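Local atomic coordinates of NAD-dependent epimerase/dehydratase (Methylobacillus flagellatus KT, PDB entry 3GPI), a protein that is of unknown function but belongs to the NAD-dependent epimerase/dehydratase family and probably binds a nicotinamide dinucleotide through its Rossmann-type fold. Residues E119-D124 against G245-S250; R153-Y158 against I211-Q216; A177-T182 against L218-L223; V205-Y210 against N251-A256. All coordinates share one frame; numbering follows the deposited sequence.

Contact 1 of 4, residues E119-D124 against G245-S250. With EDO (1,2-ethanediol), chain C.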
loop_
_atom_site.group_PDB
_atom_site.type_symbol
_atom_site.label_atom_id
_atom_site.label_comp_id
_atom_site.label_asym_id
_atom_site.label_seq_id
_atom_site.Cartn_x
_atom_site.Cartn_y
_atom_site.Cartn_z
ATOM N N GLU A 119 -6.446 20.781 3.844
ATOM C CA GLU A 119 -6.576 20.891 2.412
ATOM C C GLU A 119 -6.512 19.481 1.850
ATOM O O GLU A 119 -6.050 18.530 2.531
ATOM C CB GLU A 119 -5.398 21.670 1.809
ATOM C CG GLU A 119 -5.314 23.162 2.157
ATOM C CD GLU A 119 -4.222 23.876 1.362
ATOM O OE1 GLU A 119 -3.082 23.350 1.269
ATOM O OE2 GLU A 119 -4.509 24.970 0.829
ATOM N N TRP A 120 -6.968 19.367 0.607
ATOM C CA TRP A 120 -6.809 18.150 -0.184
ATOM C C TRP A 120 -5.521 18.211 -0.972
ATOM O O TRP A 120 -5.298 19.174 -1.712
ATOM C CB TRP A 120 -7.928 18.041 -1.179
ATOM C CG TRP A 120 -9.263 17.809 -0.563
ATOM C CD1 TRP A 120 -10.151 18.752 -0.125
ATOM C CD2 TRP A 120 -9.881 16.543 -0.344
ATOM N NE1 TRP A 120 -11.295 18.141 0.346
ATOM C CE2 TRP A 120 -11.147 16.780 0.227
ATOM C CE3 TRP A 120 -9.465 15.220 -0.561
ATOM C CZ2 TRP A 120 -12.016 15.743 0.568
ATOM C CZ3 TRP A 120 -10.308 14.205 -0.224
ATOM C CH2 TRP A 120 -11.592 14.463 0.309
ATOM N N LEU A 121 -4.679 17.194 -0.831
ATOM C CA LEU A 121 -3.440 17.080 -1.590
ATOM C C LEU A 121 -3.589 15.993 -2.633
ATOM O O LEU A 121 -4.312 15.017 -2.420
ATOM C CB LEU A 121 -2.266 16.685 -0.684
ATOM C CG LEU A 121 -2.082 17.549 0.560
ATOM C CD1 LEU A 121 -0.820 17.162 1.295
ATOM C CD2 LEU A 121 -2.121 19.010 0.166
ATOM N N ASP A 122 -2.877 16.158 -3.734
ATOM C CA ASP A 122 -2.823 15.122 -4.743
ATOM C C ASP A 122 -1.417 14.960 -5.317
ATOM O O ASP A 122 -0.444 15.422 -4.731
ATOM C CB ASP A 122 -3.889 15.351 -5.802
ATOM C CG ASP A 122 -3.642 16.577 -6.629
ATOM O OD1 ASP A 122 -2.492 17.104 -6.654
ATOM O OD2 ASP A 122 -4.638 17.003 -7.272
ATOM N N GLU A 123 -1.276 14.214 -6.415
ATOM C CA GLU A 123 0.053 13.908 -6.949
ATOM C C GLU A 123 0.803 15.147 -7.424
ATOM O O GLU A 123 2.044 15.107 -7.529
ATOM C CB GLU A 123 -0.044 12.902 -8.119
ATOM C CG GLU A 123 -0.686 11.519 -7.775
ATOM C CD GLU A 123 -2.235 11.534 -7.772
ATOM O OE1 GLU A 123 -2.904 12.583 -7.977
ATOM O OE2 GLU A 123 -2.842 10.467 -7.529
ATOM N N ASP A 124 0.064 16.223 -7.683
ATOM C CA ASP A 124 0.704 17.473 -8.120
ATOM C C ASP A 124 1.335 18.244 -6.971
ATOM O O ASP A 124 2.171 19.121 -7.186
ATOM C CB ASP A 124 -0.306 18.382 -8.815
ATOM C CG ASP A 124 -0.901 17.779 -10.080
ATOM O OD1 ASP A 124 -0.320 16.860 -10.689
ATOM O OD2 ASP A 124 -1.968 18.289 -10.480
ATOM N N GLY A 245 -5.092 18.362 11.985
ATOM C CA GLY A 245 -3.925 17.522 11.874
ATOM C C GLY A 245 -3.902 16.614 10.644
ATOM O O GLY A 245 -4.941 16.275 10.071
ATOM N N ASN A 246 -2.686 16.277 10.223
ATOM C CA ASN A 246 -2.452 15.451 9.046
ATOM C C ASN A 246 -3.003 16.159 7.798
ATOM O O ASN A 246 -2.852 17.379 7.705
ATOM C CB ASN A 246 -3.014 14.034 9.225
ATOM C CG ASN A 246 -2.382 13.045 8.260
ATOM O OD1 ASN A 246 -1.209 13.163 7.863
ATOM N ND2 ASN A 246 -3.165 12.081 7.846
ATOM N N LYS A 247 -3.648 15.460 6.857
ATOM C CA LYS A 247 -4.131 16.089 5.612
ATOM C C LYS A 247 -5.167 15.210 4.992
ATOM O O LYS A 247 -5.364 14.093 5.460
ATOM C CB LYS A 247 -2.985 16.287 4.607
ATOM C CG LYS A 247 -2.397 14.970 4.101
ATOM C CD LYS A 247 -1.161 14.560 4.831
ATOM C CE LYS A 247 -0.913 13.071 4.559
ATOM N NZ LYS A 247 0.230 12.562 5.316
ATOM N N LYS A 248 -5.810 15.703 3.943
ATOM C CA LYS A 248 -6.766 14.892 3.188
ATOM C C LYS A 248 -6.119 14.576 1.878
ATOM O O LYS A 248 -5.506 15.422 1.252
ATOM C CB LYS A 248 -8.071 15.656 2.945
ATOM C CG LYS A 248 -8.815 15.987 4.248
ATOM C CD LYS A 248 -10.058 16.854 4.013
ATOM C CE LYS A 248 -9.671 18.281 3.636
ATOM N NZ LYS A 248 -10.805 19.257 3.775
ATOM N N LEU A 249 -6.247 13.334 1.458
ATOM C CA LEU A 249 -5.646 12.921 0.202
ATOM C C LEU A 249 -6.699 12.573 -0.832
ATOM O O LEU A 249 -7.636 11.808 -0.576
ATOM C CB LEU A 249 -4.737 11.715 0.479
ATOM C CG LEU A 249 -3.562 11.950 1.398
ATOM C CD1 LEU A 249 -3.043 10.650 1.981
ATOM C CD2 LEU A 249 -2.489 12.703 0.647
ATOM N N SER A 250 -6.571 13.190 -2.014
ATOM C CA SER A 250 -7.463 12.960 -3.131
ATOM C C SER A 250 -7.043 11.760 -3.975
ATOM O O SER A 250 -5.903 11.651 -4.379
ATOM C CB SER A 250 -7.440 14.180 -4.054
ATOM O OG SER A 250 -8.232 13.912 -5.203
HETATM C C1 EDO C . -3.853 9.226 7.502
HETATM O O1 EDO C . -4.267 8.046 8.133
HETATM C C2 EDO C . -3.058 8.920 6.280
HETATM O O2 EDO C . -2.383 10.025 5.753
HETATM O O HOH W 1 -7.260 15.868 -6.813
HETATM O O HOH W 2 -5.475 12.292 -7.288
#

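Contact 2 of 4, residues R153-Y158 against I211-Q216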
loop_
_atom_site.group_PDB
_atom_site.type_symbol
_atom_site.label_atom_id
_atom_site.label_comp_id
_atom_site.label_asym_id
_atom_site.label_seq_id
_atom_site.Cartn_x
_atom_site.Cartn_y
_atom_site.Cartn_z
ATOM N N ARG A 153 1.676 5.707 -3.973
ATOM C CA ARG A 153 1.758 6.148 -2.568
ATOM C C ARG A 153 0.490 5.719 -1.842
ATOM O O ARG A 153 -0.572 6.301 -2.062
ATOM C CB ARG A 153 1.901 7.670 -2.517
ATOM C CG ARG A 153 3.295 8.109 -2.949
ATOM C CD ARG A 153 3.449 9.631 -2.934
ATOM N NE ARG A 153 4.762 10.005 -3.456
ATOM C CZ ARG A 153 5.038 11.205 -3.981
ATOM N NH1 ARG A 153 4.118 12.145 -4.049
ATOM N NH2 ARG A 153 6.250 11.413 -4.459
ATOM N N PHE A 154 0.605 4.613 -1.090
ATOM C CA PHE A 154 -0.552 4.059 -0.388
ATOM C C PHE A 154 -0.795 4.855 0.900
ATOM O O PHE A 154 0.169 5.206 1.604
ATOM C CB PHE A 154 -0.249 2.621 0.036
ATOM C CG PHE A 154 -0.569 1.561 -0.990
ATOM C CD1 PHE A 154 -1.276 0.435 -0.593
ATOM C CD2 PHE A 154 -0.161 1.668 -2.300
ATOM C CE1 PHE A 154 -1.581 -0.579 -1.523
ATOM C CE2 PHE A 154 -0.500 0.681 -3.239
ATOM C CZ PHE A 154 -1.184 -0.450 -2.863
ATOM N N SER A 155 -2.065 5.152 1.193
ATOM C CA SER A 155 -2.414 5.623 2.534
ATOM C C SER A 155 -2.391 4.445 3.505
ATOM O O SER A 155 -1.792 3.414 3.215
ATOM C CB SER A 155 -3.732 6.363 2.474
ATOM O OG SER A 155 -4.787 5.572 1.987
ATOM N N GLY A 156 -3.031 4.592 4.664
ATOM C CA GLY A 156 -2.989 3.507 5.649
ATOM C C GLY A 156 -3.758 2.277 5.219
ATOM O O GLY A 156 -4.969 2.354 4.999
ATOM N N ILE A 157 -3.062 1.151 5.135
ATOM C CA ILE A 157 -3.738 -0.086 4.726
ATOM C C ILE A 157 -4.551 -0.654 5.881
ATOM O O ILE A 157 -4.069 -0.699 7.029
ATOM C CB ILE A 157 -2.706 -1.148 4.261
ATOM C CG1 ILE A 157 -1.898 -0.592 3.091
ATOM C CG2 ILE A 157 -3.410 -2.403 3.849
ATOM C CD1 ILE A 157 -0.716 -1.470 2.659
ATOM N N TYR A 158 -5.756 -1.093 5.594
ATOM C CA TYR A 158 -6.573 -1.830 6.601
ATOM C C TYR A 158 -7.170 -3.021 5.912
ATOM O O TYR A 158 -7.177 -3.108 4.677
ATOM C CB TYR A 158 -7.661 -0.952 7.218
ATOM C CG TYR A 158 -8.845 -0.600 6.345
ATOM C CD1 TYR A 158 -10.111 -1.065 6.677
ATOM C CD2 TYR A 158 -8.746 0.195 5.193
ATOM C CE1 TYR A 158 -11.229 -0.762 5.952
ATOM C CE2 TYR A 158 -9.870 0.506 4.457
ATOM C CZ TYR A 158 -11.120 0.042 4.830
ATOM O OH TYR A 158 -12.229 0.372 4.111
ATOM N N ILE A 211 -1.656 8.440 -5.948
ATOM C CA ILE A 211 -2.031 8.272 -4.551
ATOM C C ILE A 211 -3.089 7.156 -4.526
ATOM O O ILE A 211 -4.087 7.193 -5.261
ATOM C CB ILE A 211 -2.613 9.571 -3.978
ATOM C CG1 ILE A 211 -1.482 10.600 -3.880
ATOM C CG2 ILE A 211 -3.151 9.307 -2.529
ATOM C CD1 ILE A 211 -1.913 11.997 -3.398
ATOM N N VAL A 212 -2.859 6.133 -3.706
ATOM C CA VAL A 212 -3.781 4.998 -3.596
ATOM C C VAL A 212 -4.480 5.126 -2.263
ATOM O O VAL A 212 -3.898 4.818 -1.215
ATOM C CB VAL A 212 -3.003 3.673 -3.732
ATOM C CG1 VAL A 212 -3.983 2.509 -3.796
ATOM C CG2 VAL A 212 -2.230 3.647 -5.040
ATOM N N THR A 213 -5.712 5.607 -2.328
ATOM C CA THR A 213 -6.507 5.918 -1.125
ATOM C C THR A 213 -7.980 5.868 -1.500
ATOM O O THR A 213 -8.314 5.937 -2.685
ATOM C CB THR A 213 -6.060 7.267 -0.509
ATOM O OG1 THR A 213 -6.542 7.391 0.832
ATOM C CG2 THR A 213 -6.531 8.453 -1.354
ATOM N N ASP A 214 -8.852 5.705 -0.509
ATOM C CA ASP A 214 -10.275 5.607 -0.827
ATOM C C ASP A 214 -10.937 6.977 -0.915
ATOM O O ASP A 214 -10.241 7.979 -0.892
ATOM C CB ASP A 214 -11.015 4.647 0.112
ATOM C CG ASP A 214 -11.325 5.250 1.492
ATOM O OD1 ASP A 214 -11.218 6.476 1.705
ATOM O OD2 ASP A 214 -11.772 4.464 2.338
ATOM N N ASN A 215 -12.251 7.006 -1.046
ATOM C CA ASN A 215 -12.974 8.252 -1.315
ATOM C C ASN A 215 -13.204 9.155 -0.113
ATOM O O ASN A 215 -13.615 10.325 -0.314
ATOM C CB ASN A 215 -14.368 7.923 -1.869
ATOM C CG ASN A 215 -14.344 7.277 -3.228
ATOM O OD1 ASN A 215 -13.433 7.406 -4.018
ATOM N ND2 ASN A 215 -15.437 6.608 -3.511
ATOM N N GLN A 216 -12.989 8.670 1.120
ATOM C CA GLN A 216 -13.472 9.446 2.279
ATOM C C GLN A 216 -12.484 9.508 3.420
ATOM O O GLN A 216 -12.572 8.716 4.343
ATOM C CB GLN A 216 -14.808 8.890 2.797
ATOM C CG GLN A 216 -15.995 9.088 1.814
ATOM C CD GLN A 216 -17.344 8.834 2.455
ATOM O OE1 GLN A 216 -17.627 9.304 3.541
ATOM N NE2 GLN A 216 -18.210 8.067 1.769
HETATM O O HOH W 3 -11.912 1.845 1.930
#

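Contact 3 of 4, residues A177-T182 against L218-L223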
loop_
_atom_site.group_PDB
_atom_site.type_symbol
_atom_site.label_atom_id
_atom_site.label_comp_id
_atom_site.label_asym_id
_atom_site.label_seq_id
_atom_site.Cartn_x
_atom_site.Cartn_y
_atom_site.Cartn_z
ATOM N N ALA A 177 -5.614 12.314 21.793
ATOM C CA ALA A 177 -6.119 13.633 22.139
ATOM C C ALA A 177 -6.424 14.454 20.883
ATOM O O ALA A 177 -7.398 15.184 20.839
ATOM C CB ALA A 177 -5.094 14.375 23.034
ATOM N N ARG A 178 -5.566 14.339 19.891
ATOM C CA ARG A 178 -5.675 15.140 18.674
ATOM C C ARG A 178 -6.582 14.433 17.679
ATOM O O ARG A 178 -6.405 13.238 17.441
ATOM C CB ARG A 178 -4.307 15.314 18.050
ATOM C CG ARG A 178 -4.290 16.399 17.042
ATOM C CD ARG A 178 -3.504 15.953 15.882
ATOM N NE ARG A 178 -2.617 16.993 15.435
ATOM C CZ ARG A 178 -1.621 16.815 14.577
ATOM N NH1 ARG A 178 -1.380 15.621 14.030
ATOM N NH2 ARG A 178 -0.878 17.853 14.254
ATOM N N ASN A 179 -7.498 15.181 17.082
ATOM C CA ASN A 179 -8.469 14.631 16.129
ATOM C C ASN A 179 -8.065 14.925 14.685
ATOM O O ASN A 179 -8.646 15.777 14.032
ATOM C CB ASN A 179 -9.857 15.202 16.477
ATOM C CG ASN A 179 -10.954 14.572 15.687
ATOM O OD1 ASN A 179 -10.762 13.475 15.130
ATOM N ND2 ASN A 179 -12.106 15.206 15.631
ATOM N N ALA A 180 -7.058 14.187 14.216
ATOM C CA ALA A 180 -6.444 14.428 12.906
ATOM C C ALA A 180 -7.176 13.696 11.790
ATOM O O ALA A 180 -7.810 12.677 12.016
ATOM C CB ALA A 180 -5.011 13.981 12.972
ATOM N N TRP A 181 -7.064 14.213 10.575
ATOM C CA TRP A 181 -7.535 13.495 9.396
ATOM C C TRP A 181 -6.844 12.155 9.213
ATOM O O TRP A 181 -5.651 11.995 9.490
ATOM C CB TRP A 181 -7.283 14.344 8.150
ATOM C CG TRP A 181 -8.181 15.521 8.109
ATOM C CD1 TRP A 181 -7.871 16.809 8.497
ATOM C CD2 TRP A 181 -9.552 15.534 7.729
ATOM N NE1 TRP A 181 -8.963 17.617 8.334
ATOM C CE2 TRP A 181 -10.015 16.871 7.861
ATOM C CE3 TRP A 181 -10.434 14.552 7.228
ATOM C CZ2 TRP A 181 -11.332 17.244 7.555
ATOM C CZ3 TRP A 181 -11.748 14.931 6.909
ATOM C CH2 TRP A 181 -12.176 16.264 7.070
ATOM N N THR A 182 -7.625 11.165 8.771
ATOM C CA THR A 182 -7.082 9.841 8.476
ATOM C C THR A 182 -7.506 9.425 7.071
ATOM O O THR A 182 -8.670 9.667 6.657
ATOM C CB THR A 182 -7.538 8.778 9.529
ATOM O OG1 THR A 182 -8.977 8.650 9.532
ATOM C CG2 THR A 182 -7.050 9.145 10.931
ATOM N N LEU A 218 -11.416 10.936 6.946
ATOM C CA LEU A 218 -12.241 11.464 8.035
ATOM C C LEU A 218 -11.390 11.667 9.260
ATOM O O LEU A 218 -10.330 11.057 9.411
ATOM C CB LEU A 218 -13.504 10.608 8.361
ATOM C CG LEU A 218 -13.281 9.279 9.097
ATOM C CD1 LEU A 218 -14.667 8.589 9.372
ATOM C CD2 LEU A 218 -12.426 8.331 8.277
ATOM N N PRO A 219 -11.856 12.536 10.154
ATOM C CA PRO A 219 -11.131 12.722 11.397
ATOM C C PRO A 219 -11.158 11.430 12.212
ATOM O O PRO A 219 -12.183 10.720 12.214
ATOM C CB PRO A 219 -11.963 13.803 12.118
ATOM C CG PRO A 219 -12.661 14.548 11.028
ATOM C CD PRO A 219 -13.015 13.428 10.049
ATOM N N VAL A 220 -10.068 11.146 12.909
ATOM C CA VAL A 220 -9.908 9.854 13.584
ATOM C C VAL A 220 -11.045 9.615 14.608
ATOM O O VAL A 220 -11.512 8.507 14.774
ATOM C CB VAL A 220 -8.488 9.686 14.201
ATOM C CG1 VAL A 220 -8.250 10.649 15.392
ATOM C CG2 VAL A 220 -8.205 8.253 14.573
ATOM N N HIS A 221 -11.497 10.667 15.279
ATOM C CA HIS A 221 -12.579 10.478 16.235
ATOM C C HIS A 221 -13.889 10.106 15.595
ATOM O O HIS A 221 -14.669 9.391 16.191
ATOM C CB HIS A 221 -12.751 11.722 17.154
ATOM C CG HIS A 221 -11.762 11.759 18.278
ATOM N ND1 HIS A 221 -12.124 11.462 19.575
ATOM C CD2 HIS A 221 -10.428 12.024 18.298
ATOM C CE1 HIS A 221 -11.051 11.547 20.344
ATOM N NE2 HIS A 221 -10.014 11.888 19.601
ATOM N N ASP A 222 -14.134 10.577 14.377
ATOM C CA ASP A 222 -15.349 10.147 13.712
ATOM C C ASP A 222 -15.284 8.666 13.356
ATOM O O ASP A 222 -16.281 7.953 13.462
ATOM C CB ASP A 222 -15.602 10.957 12.440
ATOM C CG ASP A 222 -16.052 12.388 12.716
ATOM O OD1 ASP A 222 -16.342 12.737 13.879
ATOM O OD2 ASP A 222 -16.088 13.134 11.728
ATOM N N LEU A 223 -14.123 8.187 12.941
ATOM C CA LEU A 223 -13.973 6.776 12.617
ATOM C C LEU A 223 -14.102 5.932 13.885
ATOM O O LEU A 223 -14.818 4.938 13.881
ATOM C CB LEU A 223 -12.604 6.551 11.957
ATOM C CG LEU A 223 -12.306 5.093 11.648
ATOM C CD1 LEU A 223 -13.351 4.450 10.700
ATOM C CD2 LEU A 223 -10.934 4.935 11.037
HETATM O O HOH W 4 -14.754 15.041 14.360
#

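Contact 4 of 4, residues V205-Y210 against N251-A256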
loop_
_atom_site.group_PDB
_atom_site.type_symbol
_atom_site.label_atom_id
_atom_site.label_comp_id
_atom_site.label_asym_id
_atom_site.label_seq_id
_atom_site.Cartn_x
_atom_site.Cartn_y
_atom_site.Cartn_z
ATOM N N VAL A 205 -1.229 3.105 -21.011
ATOM C CA VAL A 205 0.016 3.291 -20.277
ATOM C C VAL A 205 -0.223 4.014 -18.942
ATOM O O VAL A 205 -0.785 5.123 -18.925
ATOM C CB VAL A 205 1.109 4.074 -21.116
ATOM C CG1 VAL A 205 1.239 3.449 -22.500
ATOM C CG2 VAL A 205 0.828 5.580 -21.257
ATOM N N PRO A 206 0.234 3.398 -17.835
ATOM C CA PRO A 206 0.035 4.051 -16.546
ATOM C C PRO A 206 0.843 5.329 -16.368
ATOM O O PRO A 206 1.909 5.540 -16.954
ATOM C CB PRO A 206 0.475 2.988 -15.516
ATOM C CG PRO A 206 1.281 1.999 -16.289
ATOM C CD PRO A 206 0.747 2.021 -17.684
ATOM N N GLU A 207 0.275 6.171 -15.533
ATOM C CA GLU A 207 0.919 7.354 -14.997
ATOM C C GLU A 207 2.154 6.999 -14.182
ATOM O O GLU A 207 2.308 5.855 -13.690
ATOM C CB GLU A 207 -0.085 8.011 -14.059
ATOM C CG GLU A 207 -1.395 8.395 -14.697
ATOM C CD GLU A 207 -1.424 9.841 -15.118
ATOM O OE1 GLU A 207 -0.739 10.680 -14.484
ATOM O OE2 GLU A 207 -2.150 10.133 -16.092
ATOM N N ARG A 208 3.012 7.993 -13.946
ATOM C CA ARG A 208 4.189 7.724 -13.143
ATOM C C ARG A 208 3.945 7.716 -11.626
ATOM O O ARG A 208 4.784 7.230 -10.900
ATOM C CB ARG A 208 5.378 8.618 -13.532
ATOM C CG ARG A 208 6.017 8.132 -14.844
ATOM C CD ARG A 208 7.276 8.866 -15.208
ATOM N NE ARG A 208 8.418 8.548 -14.358
ATOM C CZ ARG A 208 9.235 7.512 -14.544
ATOM N NH1 ARG A 208 9.025 6.681 -15.550
ATOM N NH2 ARG A 208 10.240 7.289 -13.692
ATOM N N LEU A 209 2.809 8.241 -11.188
ATOM C CA LEU A 209 2.515 8.390 -9.758
ATOM C C LEU A 209 1.031 8.412 -9.516
ATOM O O LEU A 209 0.305 9.148 -10.150
ATOM C CB LEU A 209 3.144 9.719 -9.282
ATOM C CG LEU A 209 2.889 10.147 -7.834
ATOM C CD1 LEU A 209 3.468 9.182 -6.819
ATOM C CD2 LEU A 209 3.486 11.570 -7.575
ATOM N N TYR A 210 0.596 7.609 -8.529
ATOM C CA TYR A 210 -0.786 7.685 -8.013
ATOM C C TYR A 210 -0.743 7.679 -6.524
ATOM O O TYR A 210 0.061 6.953 -5.915
ATOM C CB TYR A 210 -1.612 6.435 -8.359
ATOM C CG TYR A 210 -1.872 6.176 -9.832
ATOM C CD1 TYR A 210 -3.005 6.687 -10.465
ATOM C CD2 TYR A 210 -0.975 5.432 -10.579
ATOM C CE1 TYR A 210 -3.235 6.430 -11.828
ATOM C CE2 TYR A 210 -1.201 5.169 -11.945
ATOM C CZ TYR A 210 -2.327 5.674 -12.540
ATOM O OH TYR A 210 -2.465 5.391 -13.890
ATOM N N ASN A 251 -8.009 10.903 -4.276
ATOM C CA ASN A 251 -7.796 9.798 -5.199
ATOM C C ASN A 251 -8.338 10.057 -6.597
ATOM O O ASN A 251 -8.666 9.117 -7.314
ATOM C CB ASN A 251 -8.421 8.519 -4.626
ATOM C CG ASN A 251 -9.952 8.538 -4.573
ATOM O OD1 ASN A 251 -10.626 9.524 -4.898
ATOM N ND2 ASN A 251 -10.515 7.407 -4.161
ATOM N N ALA A 252 -8.382 11.319 -7.012
ATOM C CA ALA A 252 -8.929 11.662 -8.311
ATOM C C ALA A 252 -8.265 10.899 -9.461
ATOM O O ALA A 252 -8.960 10.450 -10.386
ATOM C CB ALA A 252 -8.771 13.194 -8.545
ATOM N N ARG A 253 -6.941 10.837 -9.452
ATOM C CA ARG A 253 -6.212 10.131 -10.529
ATOM C C ARG A 253 -6.533 8.623 -10.534
ATOM O O ARG A 253 -6.792 8.027 -11.570
ATOM C CB ARG A 253 -4.695 10.375 -10.430
ATOM C CG ARG A 253 -4.170 11.665 -11.103
ATOM C CD ARG A 253 -2.662 11.535 -11.248
ATOM N NE ARG A 253 -2.087 12.557 -12.109
ATOM C CZ ARG A 253 -1.820 13.801 -11.718
ATOM N NH1 ARG A 253 -2.090 14.213 -10.472
ATOM N NH2 ARG A 253 -1.291 14.645 -12.580
ATOM N N LEU A 254 -6.598 7.992 -9.362
ATOM C CA LEU A 254 -6.973 6.587 -9.305
ATOM C C LEU A 254 -8.373 6.388 -9.893
ATOM O O LEU A 254 -8.593 5.481 -10.703
ATOM C CB LEU A 254 -6.873 6.111 -7.833
ATOM C CG LEU A 254 -7.374 4.708 -7.512
ATOM C CD1 LEU A 254 -6.690 4.177 -6.244
ATOM C CD2 LEU A 254 -8.899 4.763 -7.308
ATOM N N LEU A 255 -9.326 7.255 -9.556
ATOM C CA LEU A 255 -10.670 7.130 -10.107
ATOM C C LEU A 255 -10.636 7.339 -11.638
ATOM O O LEU A 255 -11.333 6.602 -12.359
ATOM C CB LEU A 255 -11.646 8.119 -9.456
ATOM C CG LEU A 255 -11.939 7.810 -7.975
ATOM C CD1 LEU A 255 -12.879 8.810 -7.397
ATOM C CD2 LEU A 255 -12.533 6.414 -7.822
ATOM N N ALA A 256 -9.834 8.294 -12.103
ATOM C CA ALA A 256 -9.759 8.599 -13.554
ATOM C C ALA A 256 -9.122 7.478 -14.363
ATOM O O ALA A 256 -9.289 7.417 -15.588
ATOM C CB ALA A 256 -9.032 9.930 -13.787
#

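Contact 1 of 4, residues E119-D124 against G245-S250
A two-stranded parallel sheet, made by the short strands 120-121 and 248-249, carries this contact. Its backbone ladder has three rungs. Lys248 N donates to Glu119 O at 3.2 Å. Leu121 N reaches Lys248 O at 2.9 Å, and Ser250 N reaches Leu121 O at 2.9 Å with an almost straight N-H...O angle of 176°. In all three the donor lies nearly along the C=O axis. Trp120 and Lys248 share one face of the sheet. The lysine chain bends at chi3 (-72°) and crosses obliquely over the indole. Lys248 CE sits 3.9 Å from the centroid of the Trp120 five-membered ring, a CH-pi contact over the face. Leu121 and Leu249 lie on the other face, where Leu121 CD1 meets Lys247 CG at 3.9 Å. Past the strands, one water joins Asp122 OD2 to Ser250 OG. Asp122 OD1 also accepts from Asp124 N and closes an Asx turn. The amine of Lys247 is held by Asn246 OD1 and by Tyr113 O. Around the small sheet, Lys248 packs on Trp181 of strand 181-186, whose Asn183 bonds to the backbone of Lys247 and Leu249. Leu249 also rests on Ile211 of strand 209-212.

Contact 2 of 4, residues R153-Y158 against I211-Q216
Phe154 has CG anti to its carbonyl carbon (chi1 -88°), and Val212 has CG1 anti to its backbone N (chi1 -173°). These torsions lay the two side chains alongside each other, pointing the same way. They belong to neighbouring parallel strands, 149-158 and 209-212, of the main sheet of the Rossmann-type fold. Val212 CG1 stands over the Phe154 ring, 4.1 Å from its centroid and offset toward the rim, in a CH-pi contact. Val212 CB also approaches Phe154 CD2 at 3.8 Å. Two backbone bonds set the register. Val212 N gives a nearly straight bond to Arg153 O at 2.8 Å, with the donor above the carbonyl plane. Ser155 N binds Val212 O at 3.0 Å, in the carbonyl plane. Arg153 and Ile211 share the face away from Phe154, and the arginine reaches out to a salt bridge with Glu141. Helix 187-201 packs on the Phe154 and Val212 side. Ser155 OG takes the crowded position between N and carbonyl carbon (chi1 59°), which puts it 2.8 Å from Thr213 OG1. Further along, one water lies 2.7 Å from Tyr158 OH, still in strand 149-158, and donates to loop residue Asp214 OD2 at 2.7 Å.

Contact 3 of 4, residues A177-T182 against L218-L223
From Ala177 the chain runs past Arg178 to Asn179, whose CG is anti to the backbone N (chi1 -172°). Asn179 OD1 accepts from His221 N at 2.9 Å, in the first turn of helix 220-230, with the donor above the amide plane. The amide and imidazole planes stand 75° apart. Asn179 ND2 is bonded to Pro241 O and, through a water, to Asp222 OD1. An alanine here would lose the OD1 acceptor and would probably loosen the hold on the helix start. Ala180 O accepts from Val220 N at 2.9 Å. Pro219 CG stands over one Trp181 ring face, offset toward the rim: a CH-pi contact, 4.3 Å to the six-membered ring centroid. Thr182 and Leu218 are an antiparallel hydrogen-bonded pair of strands 181-186 and 218-219. Thr182 N and OG1 both donate to Leu218 O, OG1 at 2.8 Å, and Leu218 N to Thr182 O. Pro219 is the N-cap; the helix's first N-H groups lack acceptors within it and turn to Ala180 O and Asn179 OD1.

Contact 4 of 4, residues V205-Y210 against N251-A256
Arg253 and Tyr210 meet strand against helix, with the tyrosine turned edge-on. The aromatic edge of Tyr210 faces the helix backbone: CE1 lies 3.9 Å from Arg253 O, which is in the ring plane, and CD1 lies 4.0 Å from Leu254 N. Arg253 CB also approaches, 4.1 Å from Tyr210 CD1. With CG anti to the carbonyl carbon (chi1 -64°), the Tyr210 ring reaches back along its own segment. Its OH accepts from Glu207 N at 3.3 Å. A serine here would remove the ring, and would probably loosen both the packing on the first turn of the helix and the tie to Glu207 N.

The second pairing is ionic. Arg253 extends from CG to NE, while Glu207 bends at chi2 (-97°). The two side chains cross at about a right angle, their carboxylate and guanidinium planes 55° apart. Arg253 NE makes a weak hydrogen bond to Glu207 OE1 at 3.3 Å, within a salt bridge. The rest of the guanidinium serves the 119-124 segment: NH1 pairs with Glu123 and NH2 with Asp124.

Helix 252-256 therefore sits beside the start of strand 209-212. That strand pairs with strand 149-158 through Tyr210 and Arg153. Helix 187-201 flanks the site, with Phe193 edge-to-face with Tyr210 and also touching Leu254.

In the fold
Contacts 1, 2 and 4 form a continuous cluster. The centres of contacts 1 and 2 are about 11 Å apart, and Glu123 OE2 probably bonds to Ile211 N at 2.8 Å. Strand 209-212 serves both contact 2 and contact 4. Asn215 OD1 and Asn251 ND2, probably hydrogen-bonded at 2.9 Å, add a second tie between them. Contact 3 joins the cluster through contact 1, where Gly245 O lies 3.0 Å from Trp181 N. Contacts 3 and 4 are the far ends, about 26 Å between centres. One ethanediol, probably from the crystallisation liquor, is bonded to Asn246 and lies near Thr182; another lies near Tyr158. Such molecules often mark pockets, but no active site is established here.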